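Local coordinates for oligopeptide ABC transporter, periplasmic oligopeptide-binding protein, putative (Thermotoga maritima MSB8, PDB 5IPW), which probably binds oligopeptides in the periplasm and hands them to an ABC transporter for uptake, at residues A[420-425]-A[429-434]. Residues are numbered along the deposited sequence; the frame is centred on the assembly and turned at random.
Sequences MGLKWD and EYRLLP
Arg-431 and Trp-424 face each other across a single beta bridge, in a loop that doubles back on itself between helix 410-420 and strand 440-445 of this family 5 solute-binding protein, far from the centre of the chain. Their planes lie 55° apart, and the guanidinium sits off-centre in a cation-pi contact: Arg-431 CZ lies 4.0 Å from the centroid of the five-membered ring of Trp-424. The indole suits this place because its broad face takes the cation while its far edge, at Trp-424 CZ3, reaches Glu-429 O in 3.3 Å. With chi1 at 52° and chi2 extended, Arg-431 brings CD against Leu-422 CB; the bend at chi3 then turns the guanidinium so that NH1 gives a weak hydrogen bond of 2.8 Å to Leu-422 O.

On the backbone, Leu-432 N bonds weakly to Lys-423 O, and Asp-425 N gives a straighter hydrogen bond to Tyr-430 O, 3.0 Å. Asp-425 adds a short polar side chain: its OD1 accepts from Glu-429 N, approached from above the carboxylate plane. Leucine suits position 432 because its branched apolar end covers Asp-425 CB with CD1 and CD2.

Farther out, Asp-418 of helix 410-420 forms a salt bridge with Arg-431 NH1, and Ile-464 O accepts from NE; together they fix the guanidinium, and the acidic partner would balance its charge. His-428 stacks on Trp-424. Gly-421, with positive phi, is the first residue beyond helix 410-420 to leave helical angles; glycine suits it because a CB would jam against the preceding carbonyl O. One water donates to Gly-421 O at 2.9 Å and to Leu-432 O at 3.1 Å.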
ATOM      1  N   MET A 420      18.537  32.136  18.006  1.00 89.80           N
ATOM      2  CA  MET A 420      19.667  31.198  18.097  1.00 88.91           C
ATOM      3  C   MET A 420      21.018  31.896  18.267  1.00 85.67           C
ATOM      4  O   MET A 420      21.935  31.343  18.875  1.00 78.73           O
ATOM      5  CB  MET A 420      19.708  30.288  16.865  1.00 89.28           C
ATOM      6  CG  MET A 420      18.507  29.361  16.725  1.00 90.35           C
ATOM      7  SD  MET A 420      18.460  28.456  15.158  1.00 90.62           S
ATOM      8  CE  MET A 420      20.122  27.787  15.078  1.00 90.87           C
ATOM      9  N   GLY A 421      21.128  33.112  17.741  1.00 85.22           N
ATOM     10  CA  GLY A 421      22.378  33.854  17.775  1.00 84.10           C
ATOM     11  C   GLY A 421      23.070  33.863  16.432  1.00 82.37           C
ATOM     12  O   GLY A 421      24.219  34.273  16.330  1.00 86.28           O
ATOM     13  N   LEU A 422      22.374  33.416  15.395  1.00 81.16           N
ATOM     14  CA  LEU A 422      22.912  33.475  14.047  1.00 81.40           C
ATOM     15  C   LEU A 422      22.796  34.906  13.544  1.00 79.71           C
ATOM     16  O   LEU A 422      21.773  35.311  13.001  1.00 82.77           O
ATOM     17  CB  LEU A 422      22.180  32.492  13.127  1.00 82.27           C
ATOM     18  CG  LEU A 422      22.167  31.030  13.605  1.00 82.53           C
ATOM     19  CD1 LEU A 422      21.406  30.162  12.616  1.00 82.32           C
ATOM     20  CD2 LEU A 422      23.570  30.484  13.839  1.00 80.83           C
ATOM     21  N   LYS A 423      23.864  35.665  13.744  1.00 79.99           N
ATOM     22  CA  LYS A 423      23.883  37.091  13.437  1.00 81.85           C
ATOM     23  C   LYS A 423      23.991  37.321  11.937  1.00 81.13           C
ATOM     24  O   LYS A 423      24.726  36.614  11.252  1.00 83.74           O
ATOM     25  CB  LYS A 423      25.074  37.751  14.136  1.00 87.54           C
ATOM     26  CG  LYS A 423      25.101  37.567  15.652  1.00 92.48           C
ATOM     27  CD  LYS A 423      26.518  37.577  16.213  1.00 95.98           C
ATOM     28  CE  LYS A 423      27.138  38.967  16.166  1.00 97.65           C
ATOM     29  NZ  LYS A 423      28.507  38.982  16.750  1.00 98.42           N
ATOM     30  N   TRP A 424      23.265  38.312  11.425  1.00 82.52           N
ATOM     31  CA  TRP A 424      23.395  38.706  10.021  1.00 84.28           C
ATOM     32  C   TRP A 424      24.805  39.225   9.770  1.00 87.81           C
ATOM     33  O   TRP A 424      25.467  39.716  10.689  1.00 85.73           O
ATOM     34  CB  TRP A 424      22.382  39.796   9.641  1.00 85.74           C
ATOM     35  CG  TRP A 424      20.984  39.305   9.388  1.00 86.99           C
ATOM     36  CD1 TRP A 424      19.976  39.206  10.303  1.00 86.04           C
ATOM     37  CD2 TRP A 424      20.436  38.865   8.134  1.00 86.99           C
ATOM     38  NE1 TRP A 424      18.839  38.726   9.701  1.00 87.37           N
ATOM     39  CE2 TRP A 424      19.093  38.508   8.371  1.00 87.16           C
ATOM     40  CE3 TRP A 424      20.950  38.733   6.836  1.00 87.43           C
ATOM     41  CZ2 TRP A 424      18.254  38.029   7.358  1.00 86.45           C
ATOM     42  CZ3 TRP A 424      20.114  38.255   5.830  1.00 85.29           C
ATOM     43  CH2 TRP A 424      18.782  37.911   6.098  1.00 86.63           C
ATOM     44  N   ASP A 425      25.263  39.114   8.529  1.00 89.90           N
ATOM     45  CA  ASP A 425      26.575  39.632   8.166  1.00 91.31           C
ATOM     46  C   ASP A 425      26.487  41.150   8.009  1.00 95.28           C
ATOM     47  O   ASP A 425      25.429  41.741   8.242  1.00 96.47           O
ATOM     48  CB  ASP A 425      27.119  38.934   6.905  1.00 92.10           C
ATOM     49  CG  ASP A 425      26.443  39.389   5.617  1.00 91.11           C
ATOM     50  OD1 ASP A 425      25.753  40.428   5.614  1.00 93.18           O
ATOM     51  OD2 ASP A 425      26.616  38.700   4.590  1.00 89.29           O
ATOM     52  N   GLU A 429      23.034  40.162   3.999  1.00 93.42           N
ATOM     53  CA  GLU A 429      22.705  39.329   2.840  1.00 92.85           C
ATOM     54  C   GLU A 429      22.455  37.884   3.272  1.00 86.08           C
ATOM     55  O   GLU A 429      21.428  37.292   2.932  1.00 84.10           O
ATOM     56  CB  GLU A 429      23.827  39.392   1.799  1.00 94.42           C
ATOM     57  CG  GLU A 429      23.536  38.590   0.539  1.00 97.50           C
ATOM     58  CD  GLU A 429      24.490  38.901  -0.597  1.00101.77           C
ATOM     59  OE1 GLU A 429      25.651  39.279  -0.328  1.00104.84           O
ATOM     60  OE2 GLU A 429      24.075  38.757  -1.766  1.00102.09           O
ATOM     61  N   TYR A 430      23.414  37.325   4.003  1.00 77.65           N
ATOM     62  CA  TYR A 430      23.244  36.043   4.680  1.00 73.50           C
ATOM     63  C   TYR A 430      23.725  36.214   6.105  1.00 68.36           C
ATOM     64  O   TYR A 430      24.399  37.189   6.418  1.00 69.37           O
ATOM     65  CB  TYR A 430      24.048  34.944   3.986  1.00 72.38           C
ATOM     66  CG  TYR A 430      23.635  34.684   2.553  1.00 73.40           C
ATOM     67  CD1 TYR A 430      22.400  34.109   2.255  1.00 74.70           C
ATOM     68  CD2 TYR A 430      24.481  35.000   1.493  1.00 74.22           C
ATOM     69  CE1 TYR A 430      22.019  33.864   0.942  1.00 73.75           C
ATOM     70  CE2 TYR A 430      24.110  34.757   0.177  1.00 75.17           C
ATOM     71  CZ  TYR A 430      22.879  34.190  -0.093  1.00 73.30           C
ATOM     72  OH  TYR A 430      22.517  33.951  -1.397  1.00 72.79           O
ATOM     73  N   ARG A 431      23.383  35.272   6.971  1.00 66.84           N
ATOM     74  CA  ARG A 431      23.888  35.317   8.341  1.00 71.38           C
ATOM     75  C   ARG A 431      25.120  34.419   8.498  1.00 70.27           C
ATOM     76  O   ARG A 431      25.665  33.940   7.494  1.00 65.46           O
ATOM     77  CB  ARG A 431      22.778  35.055   9.374  1.00 76.48           C
ATOM     78  CG  ARG A 431      21.920  33.823   9.190  1.00 82.09           C
ATOM     79  CD  ARG A 431      20.825  33.822  10.250  1.00 85.89           C
ATOM     80  NE  ARG A 431      19.703  34.709   9.917  1.00 87.59           N
ATOM     81  CZ  ARG A 431      18.937  35.357  10.801  1.00 89.16           C
ATOM     82  NH1 ARG A 431      19.153  35.264  12.114  1.00 89.09           N
ATOM     83  NH2 ARG A 431      17.941  36.120  10.367  1.00 86.10           N
ATOM     84  N   LEU A 432      25.586  34.235   9.734  1.00 68.62           N
ATOM     85  CA  LEU A 432      26.892  33.632   9.985  1.00 70.09           C
ATOM     86  C   LEU A 432      26.861  32.610  11.115  1.00 69.88           C
ATOM     87  O   LEU A 432      26.070  32.726  12.054  1.00 67.39           O
ATOM     88  CB  LEU A 432      27.911  34.721  10.344  1.00 72.01           C
ATOM     89  CG  LEU A 432      28.094  35.911   9.395  1.00 72.96           C
ATOM     90  CD1 LEU A 432      28.942  36.973  10.075  1.00 74.21           C
ATOM     91  CD2 LEU A 432      28.714  35.507   8.062  1.00 73.21           C
ATOM     92  N   LEU A 433      27.753  31.626  11.025  1.00 67.77           N
ATOM     93  CA  LEU A 433      27.893  30.604  12.058  1.00 69.58           C
ATOM     94  C   LEU A 433      28.702  31.183  13.225  1.00 69.18           C
ATOM     95  O   LEU A 433      29.355  32.212  13.063  1.00 71.25           O
ATOM     96  CB  LEU A 433      28.599  29.365  11.488  1.00 69.84           C
ATOM     97  CG  LEU A 433      28.017  28.717  10.227  1.00 69.74           C
ATOM     98  CD1 LEU A 433      28.940  27.621   9.722  1.00 70.14           C
ATOM     99  CD2 LEU A 433      26.628  28.159  10.488  1.00 69.79           C
ATOM    100  N   PRO A 434      28.685  30.512  14.397  1.00 67.75           N
ATOM    101  CA  PRO A 434      29.492  30.949  15.546  1.00 68.68           C
ATOM    102  C   PRO A 434      30.989  31.157  15.282  1.00 70.57           C
ATOM    103  O   PRO A 434      31.649  31.817  16.083  1.00 74.88           O
ATOM    104  CB  PRO A 434      29.311  29.814  16.556  1.00 67.42           C
ATOM    105  CG  PRO A 434      27.971  29.256  16.246  1.00 69.67           C
ATOM    106  CD  PRO A 434      27.809  29.381  14.753  1.00 69.42           C
TER
HETATM  107  O   HOH W   1      26.595  33.392  15.015  1.00 47.93           O